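Guanylate kinase (Coxiella burnetii, PDB 3TR0) catalyses the ATP-dependent phosphorylation of GMP to GDP, giving ADP as the second product, and probably serves in the recycling of GMP. Local coordinates at residues T41-R46 against Y55-E60; F72-T77 against L102-Q107; A131-L136 against Q149-A154. One frame throughout, in Å; residues are numbered along the deposited sequence.

Guanylate kinase illustrates how short, separate contacts can frame a single substrate. Contacts 1 and 2 both touch the bound GMP, contact 1 at the phosphate and contact 2 at the guanine base; their centres lie 15 Å apart, and both reach the same mixed sheet. Contact 3 stands off, its centre 21 Å from that of contact 1 and 20 Å from that of contact 2, with nearest atoms about 6 Å away in each case. It pairs two helices beside the predicted ATP-binding loop, yet its Arg150 side chain comes within about 4 Å of GMP. Along the chain the three follow one another: phosphate side, base side, then the helix pair beside the loop.

Contact 1. Residues T41-R46 against Y55-E60; sequences TTRPKR and YFFIDE. With 5GP (guanosine-5'-monophosphate), chain D; SO4 (sulfate ion), chain C.
Thr41 and Phe57 form a parallel beta bridge, their CA atoms 5.4 Å apart, with Thr41 N donating to Phe56 O (3.2 Å) and Thr41 O receiving Ile58 N (3.1 Å) in an almost straight bond of 177°. This brief pairing belongs to the mixed sheet of the GMP-binding region, where strand 56-57 is outermost. Beyond the bridge, residues 41-46 leave the strand through an ST turn: Thr41 OG1, anti to its backbone N (chi1 -173°), accepts from Arg43 N and is also bonded to His82 O. The methyl group of the same threonine serves the other segment, with CG2 over one face of the Tyr55 ring, 3.9 Å from its centroid, as a CH-pi contact. Phe57 is sandwiched. Lys45 CG sits over the centre of one ring face, 3.8 Å from the centroid, while Tyr55 CB covers the opposite face; the extended lysine chain then runs on to a sulfate ion. Arg43 carries the contact to the substrate. Its guanidinium stands nearly perpendicular to the Tyr55 ring (86°), and NH1 is occupied by Pro44 O and a salt bridge to Asp49. NE and NH2 turn to the GMP phosphate, NE reaching O2P at 3.1 Å and NH2 reaching O1P at 2.9 Å. O1P is held a second time, by the hydroxyl of Tyr55, which donates from OH at 2.8 Å.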
loop_
_atom_site.group_PDB
_atom_site.type_symbol
_atom_site.label_atom_id
_atom_site.label_comp_id
_atom_site.label_asym_id
_atom_site.label_seq_id
_atom_site.Cartn_x
_atom_site.Cartn_y
_atom_site.Cartn_z
ATOM N N THR A 41 21.275 7.526 21.517
ATOM C CA THR A 41 22.370 8.056 20.716
ATOM C C THR A 41 23.489 8.623 21.587
ATOM O O THR A 41 23.246 9.114 22.687
ATOM C CB THR A 41 21.889 9.160 19.757
ATOM O OG1 THR A 41 22.961 9.542 18.886
ATOM C CG2 THR A 41 21.420 10.377 20.533
ATOM N N THR A 42 24.716 8.544 21.084
ATOM C CA THR A 42 25.861 9.145 21.752
ATOM C C THR A 42 26.118 10.524 21.166
ATOM O O THR A 42 26.972 11.266 21.648
ATOM C CB THR A 42 27.128 8.295 21.588
ATOM O OG1 THR A 42 27.448 8.181 20.197
ATOM C CG2 THR A 42 26.924 6.908 22.174
ATOM N N ARG A 43 25.377 10.859 20.113
ATOM C CA ARG A 43 25.487 12.173 19.499
ATOM C C ARG A 43 25.198 13.227 20.562
ATOM O O ARG A 43 24.196 13.145 21.267
ATOM C CB ARG A 43 24.515 12.293 18.319
ATOM C CG ARG A 43 24.775 13.492 17.416
ATOM C CD ARG A 43 23.889 14.662 17.791
ATOM N NE ARG A 43 22.539 14.503 17.267
ATOM C CZ ARG A 43 21.462 15.076 17.790
ATOM N NH1 ARG A 43 21.574 15.836 18.870
ATOM N NH2 ARG A 43 20.274 14.884 17.236
ATOM N N PRO A 44 26.087 14.220 20.696
ATOM C CA PRO A 44 25.915 15.190 21.782
ATOM C C PRO A 44 24.546 15.865 21.747
ATOM O O PRO A 44 24.055 16.225 20.676
ATOM C CB PRO A 44 27.032 16.211 21.524
ATOM C CG PRO A 44 27.399 16.030 20.085
ATOM C CD PRO A 44 27.200 14.575 19.802
ATOM N N LYS A 45 23.934 16.017 22.915
ATOM C CA LYS A 45 22.654 16.703 23.024
ATOM C C LYS A 45 22.815 18.160 22.603
ATOM O O LYS A 45 23.672 18.869 23.123
ATOM C CB LYS A 45 22.131 16.615 24.458
ATOM C CG LYS A 45 20.729 17.154 24.653
ATOM C CD LYS A 45 20.269 16.919 26.082
ATOM C CE LYS A 45 18.925 17.565 26.349
ATOM N NZ LYS A 45 18.511 17.364 27.764
ATOM N N ARG A 46 21.997 18.595 21.649
ATOM C CA ARG A 46 22.092 19.947 21.109
ATOM C C ARG A 46 21.120 20.885 21.812
ATOM O O ARG A 46 20.141 20.438 22.404
ATOM C CB ARG A 46 21.794 19.942 19.606
ATOM C CG ARG A 46 22.653 18.992 18.787
ATOM C CD ARG A 46 24.114 19.414 18.786
ATOM N NE ARG A 46 24.934 18.519 17.974
ATOM C CZ ARG A 46 25.211 18.719 16.689
ATOM N NH1 ARG A 46 24.738 19.789 16.066
ATOM N NH2 ARG A 46 25.965 17.852 16.028
ATOM N N TYR A 55 15.699 12.144 21.625
ATOM C CA TYR A 55 16.456 10.916 21.812
ATOM C C TYR A 55 16.571 10.641 23.293
ATOM O O TYR A 55 16.259 11.497 24.122
ATOM C CB TYR A 55 17.882 11.065 21.277
ATOM C CG TYR A 55 18.029 11.069 19.770
ATOM C CD1 TYR A 55 18.112 9.879 19.057
ATOM C CD2 TYR A 55 18.127 12.260 19.071
ATOM C CE1 TYR A 55 18.264 9.880 17.677
ATOM C CE2 TYR A 55 18.279 12.273 17.697
ATOM C CZ TYR A 55 18.346 11.081 17.006
ATOM O OH TYR A 55 18.497 11.095 15.640
ATOM N N PHE A 56 17.028 9.439 23.618
ATOM C CA PHE A 56 17.586 9.177 24.926
ATOM C C PHE A 56 19.074 9.419 24.770
ATOM O O PHE A 56 19.775 8.621 24.146
ATOM C CB PHE A 56 17.329 7.734 25.353
ATOM C CG PHE A 56 15.879 7.420 25.587
ATOM C CD1 PHE A 56 15.230 7.887 26.719
ATOM C CD2 PHE A 56 15.169 6.648 24.683
ATOM C CE1 PHE A 56 13.899 7.597 26.940
ATOM C CE2 PHE A 56 13.840 6.355 24.898
ATOM C CZ PHE A 56 13.204 6.828 26.032
ATOM N N PHE A 57 19.551 10.536 25.305
ATOM C CA PHE A 57 20.947 10.899 25.132
ATOM C C PHE A 57 21.816 10.230 26.188
ATOM O O PHE A 57 21.605 10.408 27.386
ATOM C CB PHE A 57 21.113 12.417 25.169
ATOM C CG PHE A 57 20.352 13.139 24.091
ATOM C CD1 PHE A 57 20.927 13.366 22.851
ATOM C CD2 PHE A 57 19.063 13.593 24.319
ATOM C CE1 PHE A 57 20.233 14.036 21.864
ATOM C CE2 PHE A 57 18.366 14.266 23.332
ATOM C CZ PHE A 57 18.952 14.489 22.106
ATOM N N ILE A 58 22.785 9.446 25.731
ATOM C CA ILE A 58 23.687 8.744 26.632
ATOM C C ILE A 58 25.122 8.853 26.134
ATOM O O ILE A 58 25.365 9.378 25.048
ATOM C CB ILE A 58 23.302 7.262 26.760
ATOM C CG1 ILE A 58 23.254 6.600 25.380
ATOM C CG2 ILE A 58 21.954 7.126 27.446
ATOM C CD1 ILE A 58 23.016 5.104 25.435
ATOM N N ASP A 59 26.071 8.363 26.925
ATOM C CA ASP A 59 27.472 8.390 26.513
ATOM C C ASP A 59 27.910 7.076 25.869
ATOM O O ASP A 59 27.163 6.095 25.868
ATOM C CB ASP A 59 28.393 8.769 27.682
ATOM C CG ASP A 59 28.207 7.882 28.902
ATOM O OD1 ASP A 59 27.941 6.672 28.746
ATOM O OD2 ASP A 59 28.340 8.401 30.030
ATOM N N GLU A 60 29.115 7.074 25.308
ATOM C CA GLU A 60 29.665 5.896 24.639
ATOM C C GLU A 60 29.717 4.679 25.555
ATOM O O GLU A 60 29.448 3.559 25.126
ATOM C CB GLU A 60 31.072 6.185 24.114
ATOM C CG GLU A 60 31.131 6.620 22.666
ATOM C CD GLU A 60 32.544 6.583 22.113
ATOM O OE1 GLU A 60 32.772 5.876 21.110
ATOM O OE2 GLU A 60 33.426 7.258 22.684
HETATM P P 5GP D . 20.733 13.217 13.914
HETATM O O1P 5GP D . 19.566 13.510 14.824
HETATM O O2P 5GP D . 22.108 13.135 14.523
HETATM O O3P 5GP D . 20.723 14.223 12.785
HETATM O "O5'" 5GP D . 20.435 11.890 13.090
HETATM C "C5'" 5GP D . 21.457 11.247 12.347
HETATM C "C4'" 5GP D . 20.909 10.089 11.557
HETATM O "O4'" 5GP D . 21.061 8.872 12.316
HETATM C "C3'" 5GP D . 19.420 10.142 11.260
HETATM O "O3'" 5GP D . 19.106 10.970 10.153
HETATM C "C2'" 5GP D . 19.056 8.677 11.044
HETATM O "O2'" 5GP D . 19.315 8.296 9.701
HETATM C "C1'" 5GP D . 20.062 7.955 11.948
HETATM N N9 5GP D . 19.439 7.418 13.170
HETATM C C8 5GP D . 18.804 8.063 14.158
HETATM N N7 5GP D . 18.420 7.152 15.088
HETATM C C5 5GP D . 18.828 5.933 14.662
HETATM C C6 5GP D . 18.735 4.638 15.159
HETATM O O6 5GP D . 18.158 4.402 16.249
HETATM N N1 5GP D . 19.272 3.631 14.458
HETATM C C2 5GP D . 19.892 3.843 13.288
HETATM N N2 5GP D . 20.429 2.816 12.588
HETATM N N3 5GP D . 19.994 5.084 12.782
HETATM C C4 5GP D . 19.474 6.127 13.460
HETATM S S SO4 C . 15.329 18.467 28.836
HETATM O O1 SO4 C . 13.886 18.252 28.890
HETATM O O2 SO4 C . 15.658 19.257 27.652
HETATM O O3 SO4 C . 15.757 19.191 30.027
HETATM O O4 SO4 C . 16.018 17.182 28.774
HETATM O O HOH W 1 24.537 11.732 23.603
#

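Contact 2. Residues F72-T77 against L102-Q107; sequences FLEHAT and LEIDWQ. With 5GP (guanosine-5'-monophosphate), chain D.
The guanine pocket of the GMP site is built here, with Glu74 and Ile104 touching across the contact while both meet the base. Glu74 reads the base with both carboxylate oxygens: OE1 accepts from N1 of GMP at 2.7 Å and OE2 from the exocyclic N2, the latter bond so short that its exact length is doubtful. The glutamate chain leaves with CG anti to the backbone N and bends at chi2 (-74°), which turns CD toward the base. OE1 has Thr85 OG1 as a further partner, and it lies 3.6 Å from Ile104 CG2. That methyl group is placed over a face of the guanine, 3.3 Å from N1.

Asp105 completes the recognition of N2, accepting from it through OD1 at 3.0 Å. The aspartate is also the N-cap of helix 106-115, OD1 taking the Gly108 N-H as well. Gln107 acts as a second-shell residue: its NE2 donates to the syn lone pair of Asp105 OD2 (2.8 Å) and to Thr77 O (3.1 Å), both acceptors lying in the amide plane. Gln107 NE2 stands above the carbonyl plane of Thr77, 43° out of it. Water 2 joins the same two residues again, accepting from Thr77 N and donating to Gln107 OE1. Ala76 CB packs 3.7 Å from Gln107 NE2 and also approaches N2 of the base.

The site thus lies between two sheets: segment 72-77 pairs with strand 81-86 in the mixed one, segment 102-107 runs from strand 99-103 of the parallel one into helix 106-115, and Gln111 and Ile112 of that helix pack against Glu74.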
loop_
_atom_site.group_PDB
_atom_site.type_symbol
_atom_site.label_atom_id
_atom_site.label_comp_id
_atom_site.label_asym_id
_atom_site.label_seq_id
_atom_site.Cartn_x
_atom_site.Cartn_y
_atom_site.Cartn_z
ATOM N N PHE A 72 19.865 -3.621 21.957
ATOM C CA PHE A 72 19.386 -2.978 20.740
ATOM C C PHE A 72 18.816 -3.967 19.730
ATOM O O PHE A 72 19.385 -5.028 19.487
ATOM C CB PHE A 72 20.495 -2.149 20.088
ATOM C CG PHE A 72 20.888 -0.935 20.877
ATOM C CD1 PHE A 72 19.963 0.059 21.147
ATOM C CD2 PHE A 72 22.185 -0.782 21.338
ATOM C CE1 PHE A 72 20.323 1.178 21.866
ATOM C CE2 PHE A 72 22.549 0.339 22.048
ATOM C CZ PHE A 72 21.616 1.318 22.318
ATOM N N LEU A 73 17.683 -3.599 19.143
ATOM C CA LEU A 73 17.084 -4.359 18.057
ATOM C C LEU A 73 17.930 -4.126 16.823
ATOM O O LEU A 73 18.009 -4.965 15.920
ATOM C CB LEU A 73 15.669 -3.841 17.806
ATOM C CG LEU A 73 14.730 -4.658 16.926
ATOM C CD1 LEU A 73 14.560 -6.047 17.504
ATOM C CD2 LEU A 73 13.391 -3.953 16.810
ATOM N N GLU A 74 18.582 -2.970 16.822
ATOM C CA GLU A 74 19.278 -2.448 15.670
ATOM C C GLU A 74 20.218 -1.356 16.165
ATOM O O GLU A 74 19.852 -0.580 17.048
ATOM C CB GLU A 74 18.232 -1.867 14.712
ATOM C CG GLU A 74 18.754 -1.017 13.596
ATOM C CD GLU A 74 19.208 0.353 14.052
ATOM O OE1 GLU A 74 18.463 1.049 14.790
ATOM O OE2 GLU A 74 20.324 0.727 13.660
ATOM N N HIS A 75 21.429 -1.299 15.620
ATOM C CA HIS A 75 22.341 -0.207 15.948
ATOM C C HIS A 75 23.352 0.047 14.832
ATOM O O HIS A 75 23.705 -0.858 14.079
ATOM C CB HIS A 75 23.051 -0.463 17.283
ATOM C CG HIS A 75 24.144 -1.482 17.205
ATOM N ND1 HIS A 75 25.477 -1.137 17.148
ATOM C CD2 HIS A 75 24.103 -2.835 17.167
ATOM C CE1 HIS A 75 26.211 -2.235 17.084
ATOM N NE2 HIS A 75 25.400 -3.278 17.092
ATOM N N ALA A 76 23.808 1.291 14.726
ATOM C CA ALA A 76 24.727 1.665 13.661
ATOM C C ALA A 76 25.584 2.843 14.075
ATOM O O ALA A 76 25.272 3.549 15.037
ATOM C CB ALA A 76 23.958 1.999 12.385
ATOM N N THR A 77 26.669 3.047 13.337
ATOM C CA THR A 77 27.530 4.197 13.536
ATOM C C THR A 77 27.344 5.169 12.386
ATOM O O THR A 77 27.420 4.782 11.220
ATOM C CB THR A 77 29.008 3.785 13.605
ATOM O OG1 THR A 77 29.206 2.902 14.715
ATOM C CG2 THR A 77 29.889 5.010 13.766
ATOM N N LEU A 102 10.164 3.510 12.793
ATOM C CA LEU A 102 11.595 3.546 13.075
ATOM C C LEU A 102 12.276 4.554 12.157
ATOM O O LEU A 102 12.385 4.335 10.949
ATOM C CB LEU A 102 12.217 2.160 12.889
ATOM C CG LEU A 102 11.652 1.017 13.747
ATOM C CD1 LEU A 102 12.236 -0.323 13.316
ATOM C CD2 LEU A 102 11.925 1.274 15.208
ATOM N N GLU A 103 12.719 5.668 12.730
ATOM C CA GLU A 103 13.462 6.660 11.966
ATOM C C GLU A 103 14.929 6.302 12.069
ATOM O O GLU A 103 15.613 6.741 12.992
ATOM C CB GLU A 103 13.242 8.055 12.538
ATOM C CG GLU A 103 11.809 8.532 12.521
ATOM C CD GLU A 103 11.658 9.899 13.164
ATOM O OE1 GLU A 103 11.860 10.004 14.393
ATOM O OE2 GLU A 103 11.349 10.868 12.441
ATOM N N ILE A 104 15.403 5.479 11.140
ATOM C CA ILE A 104 16.756 4.945 11.210
ATOM C C ILE A 104 17.435 5.035 9.852
ATOM O O ILE A 104 16.769 5.231 8.841
ATOM C CB ILE A 104 16.756 3.484 11.694
ATOM C CG1 ILE A 104 15.905 2.612 10.769
ATOM C CG2 ILE A 104 16.226 3.393 13.125
ATOM C CD1 ILE A 104 15.838 1.155 11.189
ATOM N N ASP A 105 18.760 4.902 9.827
ATOM C CA ASP A 105 19.502 5.048 8.578
ATOM C C ASP A 105 19.469 3.758 7.774
ATOM O O ASP A 105 18.821 2.788 8.171
ATOM C CB ASP A 105 20.950 5.496 8.823
ATOM C CG ASP A 105 21.873 4.347 9.184
ATOM O OD1 ASP A 105 21.423 3.411 9.865
ATOM O OD2 ASP A 105 23.058 4.381 8.784
ATOM N N TRP A 106 20.165 3.748 6.641
ATOM C CA TRP A 106 20.115 2.596 5.739
ATOM C C TRP A 106 20.731 1.343 6.355
ATOM O O TRP A 106 20.299 0.226 6.059
ATOM C CB TRP A 106 20.761 2.915 4.383
ATOM C CG TRP A 106 22.249 3.152 4.438
ATOM C CD1 TRP A 106 22.887 4.356 4.505
ATOM C CD2 TRP A 106 23.278 2.155 4.419
ATOM N NE1 TRP A 106 24.251 4.172 4.536
ATOM C CE2 TRP A 106 24.516 2.829 4.486
ATOM C CE3 TRP A 106 23.275 0.757 4.358
ATOM C CZ2 TRP A 106 25.733 2.153 4.487
ATOM C CZ3 TRP A 106 24.487 0.090 4.364
ATOM C CH2 TRP A 106 25.698 0.788 4.427
ATOM N N GLN A 107 21.736 1.528 7.210
ATOM C CA GLN A 107 22.371 0.408 7.897
ATOM C C GLN A 107 21.391 -0.253 8.850
ATOM O O GLN A 107 21.285 -1.475 8.897
ATOM C CB GLN A 107 23.595 0.875 8.685
ATOM C CG GLN A 107 24.644 1.581 7.850
ATOM C CD GLN A 107 25.778 2.119 8.696
ATOM O OE1 GLN A 107 26.822 1.486 8.826
ATOM N NE2 GLN A 107 25.575 3.294 9.280
HETATM P P 5GP D . 20.733 13.217 13.914
HETATM O O1P 5GP D . 19.566 13.510 14.824
HETATM O O2P 5GP D . 22.108 13.135 14.523
HETATM O O3P 5GP D . 20.723 14.223 12.785
HETATM O "O5'" 5GP D . 20.435 11.890 13.090
HETATM C "C5'" 5GP D . 21.457 11.247 12.347
HETATM C "C4'" 5GP D . 20.909 10.089 11.557
HETATM O "O4'" 5GP D . 21.061 8.872 12.316
HETATM C "C3'" 5GP D . 19.420 10.142 11.260
HETATM O "O3'" 5GP D . 19.106 10.970 10.153
HETATM C "C2'" 5GP D . 19.056 8.677 11.044
HETATM O "O2'" 5GP D . 19.315 8.296 9.701
HETATM C "C1'" 5GP D . 20.062 7.955 11.948
HETATM N N9 5GP D . 19.439 7.418 13.170
HETATM C C8 5GP D . 18.804 8.063 14.158
HETATM N N7 5GP D . 18.420 7.152 15.088
HETATM C C5 5GP D . 18.828 5.933 14.662
HETATM C C6 5GP D . 18.735 4.638 15.159
HETATM O O6 5GP D . 18.158 4.402 16.249
HETATM N N1 5GP D . 19.272 3.631 14.458
HETATM C C2 5GP D . 19.892 3.843 13.288
HETATM N N2 5GP D . 20.429 2.816 12.588
HETATM N N3 5GP D . 19.994 5.084 12.782
HETATM C C4 5GP D . 19.474 6.127 13.460
HETATM O O HOH W 2 27.492 0.885 11.634
#

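Contact 3. Residues A131-L136 against Q149-A154; sequences ALRERL and QRLALA
Arg150 NH1 is held by a salt bridge to Asp142 OD2, and the guanidinium it belongs to is covered on one face by Leu136 CD2. This methyl group is offset toward the rim of the flat group and lies 3.5 Å from each of CZ, NH1 and NH2 of Arg150. The setting is a pair of helices running roughly antiparallel, 129-137 with 147-158, probably part of the LID region that in guanylate kinases closes over the nucleotide. The axes of the two short segments approach to 10.7 Å, with 139° between their directions, so these segments are well short of strictly antiparallel.

Leucines fill the interface. Leu151 CD2 touches both Leu132 and Leu136, lying 3.9 Å from Leu132 CB and 4.2 Å from Leu136 CD1. Its other methyl, CD1, faces the Arg133 guanidinium, whose chain crosses the leucine at about a right angle. The 3.0 Å from CD1 to Arg133 NH2 is too short to be trusted, and the exact placing of this exposed arginine is doubtful. The loop that probably binds ATP lies beside these helices: Arg150 touches Ser16, Ala154 touches Pro15, and Arg135 NH1 is bonded to Gly17 O. Leu132, which packs on Ala18, closes that end of the interface with CD1 set 4.0 Å from Ala154 CB.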
loop_
_atom_site.group_PDB
_atom_site.type_symbol
_atom_site.label_atom_id
_atom_site.label_comp_id
_atom_site.label_asym_id
_atom_site.label_seq_id
_atom_site.Cartn_x
_atom_site.Cartn_y
_atom_site.Cartn_z
ATOM N N ALA A 131 17.841 21.834 -1.496
ATOM C CA ALA A 131 16.856 21.805 -0.415
ATOM C C ALA A 131 17.473 21.300 0.885
ATOM O O ALA A 131 17.174 21.812 1.965
ATOM C CB ALA A 131 15.659 20.951 -0.808
ATOM N N LEU A 132 18.336 20.295 0.779
ATOM C CA LEU A 132 19.034 19.771 1.948
ATOM C C LEU A 132 19.942 20.826 2.567
ATOM O O LEU A 132 19.922 21.044 3.777
ATOM C CB LEU A 132 19.867 18.543 1.574
ATOM C CG LEU A 132 19.134 17.334 1.003
ATOM C CD1 LEU A 132 20.142 16.279 0.592
ATOM C CD2 LEU A 132 18.147 16.776 2.023
ATOM N N ARG A 133 20.750 21.471 1.732
ATOM C CA ARG A 133 21.684 22.480 2.215
ATOM C C ARG A 133 20.933 23.627 2.883
ATOM O O ARG A 133 21.312 24.090 3.957
ATOM C CB ARG A 133 22.554 23.007 1.071
ATOM C CG ARG A 133 23.641 23.970 1.519
ATOM C CD ARG A 133 24.431 24.516 0.338
ATOM N NE ARG A 133 25.182 23.480 -0.366
ATOM C CZ ARG A 133 26.406 23.084 -0.028
ATOM N NH1 ARG A 133 27.019 23.631 1.013
ATOM N NH2 ARG A 133 27.014 22.137 -0.729
ATOM N N GLU A 134 19.859 24.075 2.239
ATOM C CA GLU A 134 19.007 25.120 2.791
ATOM C C GLU A 134 18.485 24.759 4.176
ATOM O O GLU A 134 18.663 25.519 5.128
ATOM C CB GLU A 134 17.832 25.413 1.853
ATOM C CG GLU A 134 16.930 26.540 2.340
ATOM C CD GLU A 134 15.817 26.862 1.363
ATOM O OE1 GLU A 134 15.639 26.095 0.393
ATOM O OE2 GLU A 134 15.122 27.878 1.569
ATOM N N ARG A 135 17.846 23.596 4.292
ATOM C CA ARG A 135 17.276 23.175 5.570
ATOM C C ARG A 135 18.351 23.004 6.642
ATOM O O ARG A 135 18.147 23.374 7.801
ATOM C CB ARG A 135 16.454 21.889 5.413
ATOM C CG ARG A 135 15.683 21.496 6.668
ATOM C CD ARG A 135 14.686 20.362 6.416
ATOM N NE ARG A 135 13.443 20.822 5.794
ATOM C CZ ARG A 135 13.069 20.533 4.549
ATOM N NH1 ARG A 135 13.835 19.777 3.773
ATOM N NH2 ARG A 135 11.918 20.999 4.080
ATOM N N LEU A 136 19.495 22.445 6.258
ATOM C CA LEU A 136 20.574 22.209 7.215
ATOM C C LEU A 136 21.214 23.510 7.694
ATOM O O LEU A 136 21.453 23.685 8.888
ATOM C CB LEU A 136 21.641 21.285 6.621
ATOM C CG LEU A 136 21.288 19.800 6.515
ATOM C CD1 LEU A 136 22.414 19.032 5.839
ATOM C CD2 LEU A 136 20.987 19.222 7.894
ATOM N N GLN A 149 30.500 17.916 4.735
ATOM C CA GLN A 149 30.659 16.534 5.175
ATOM C C GLN A 149 29.308 15.837 5.293
ATOM O O GLN A 149 29.165 14.677 4.911
ATOM C CB GLN A 149 31.406 16.474 6.510
ATOM C CG GLN A 149 32.899 16.213 6.372
ATOM C CD GLN A 149 33.556 17.104 5.335
ATOM O OE1 GLN A 149 33.921 16.647 4.250
ATOM N NE2 GLN A 149 33.712 18.382 5.662
ATOM N N ARG A 150 28.320 16.551 5.822
ATOM C CA ARG A 150 26.976 16.004 5.965
ATOM C C ARG A 150 26.307 15.808 4.610
ATOM O O ARG A 150 25.566 14.846 4.410
ATOM C CB ARG A 150 26.116 16.903 6.852
ATOM C CG ARG A 150 26.671 17.104 8.252
ATOM C CD ARG A 150 25.717 17.917 9.109
ATOM N NE ARG A 150 24.473 17.200 9.371
ATOM C CZ ARG A 150 23.425 17.727 9.996
ATOM N NH1 ARG A 150 23.466 18.982 10.423
ATOM N NH2 ARG A 150 22.334 16.999 10.194
ATOM N N LEU A 151 26.563 16.718 3.677
ATOM C CA LEU A 151 25.986 16.596 2.342
ATOM C C LEU A 151 26.587 15.415 1.590
ATOM O O LEU A 151 25.899 14.734 0.827
ATOM C CB LEU A 151 26.149 17.889 1.545
ATOM C CG LEU A 151 25.248 19.042 1.989
ATOM C CD1 LEU A 151 25.546 20.290 1.185
ATOM C CD2 LEU A 151 23.780 18.661 1.860
ATOM N N ALA A 152 27.873 15.170 1.814
ATOM C CA ALA A 152 28.533 14.007 1.235
ATOM C C ALA A 152 27.901 12.723 1.767
ATOM O O ALA A 152 27.670 11.776 1.015
ATOM C CB ALA A 152 30.018 14.039 1.537
ATOM N N LEU A 153 27.616 12.698 3.065
ATOM C CA LEU A 153 26.954 11.549 3.677
ATOM C C LEU A 153 25.512 11.418 3.198
ATOM O O LEU A 153 24.934 10.333 3.231
ATOM C CB LEU A 153 26.980 11.649 5.203
ATOM C CG LEU A 153 28.317 11.391 5.899
ATOM C CD1 LEU A 153 28.133 11.384 7.411
ATOM C CD2 LEU A 153 28.912 10.075 5.425
ATOM N N ALA A 154 24.934 12.531 2.758
ATOM C CA ALA A 154 23.554 12.538 2.279
ATOM C C ALA A 154 23.438 11.867 0.915
ATOM O O ALA A 154 22.481 11.136 0.650
ATOM C CB ALA A 154 23.019 13.959 2.221
#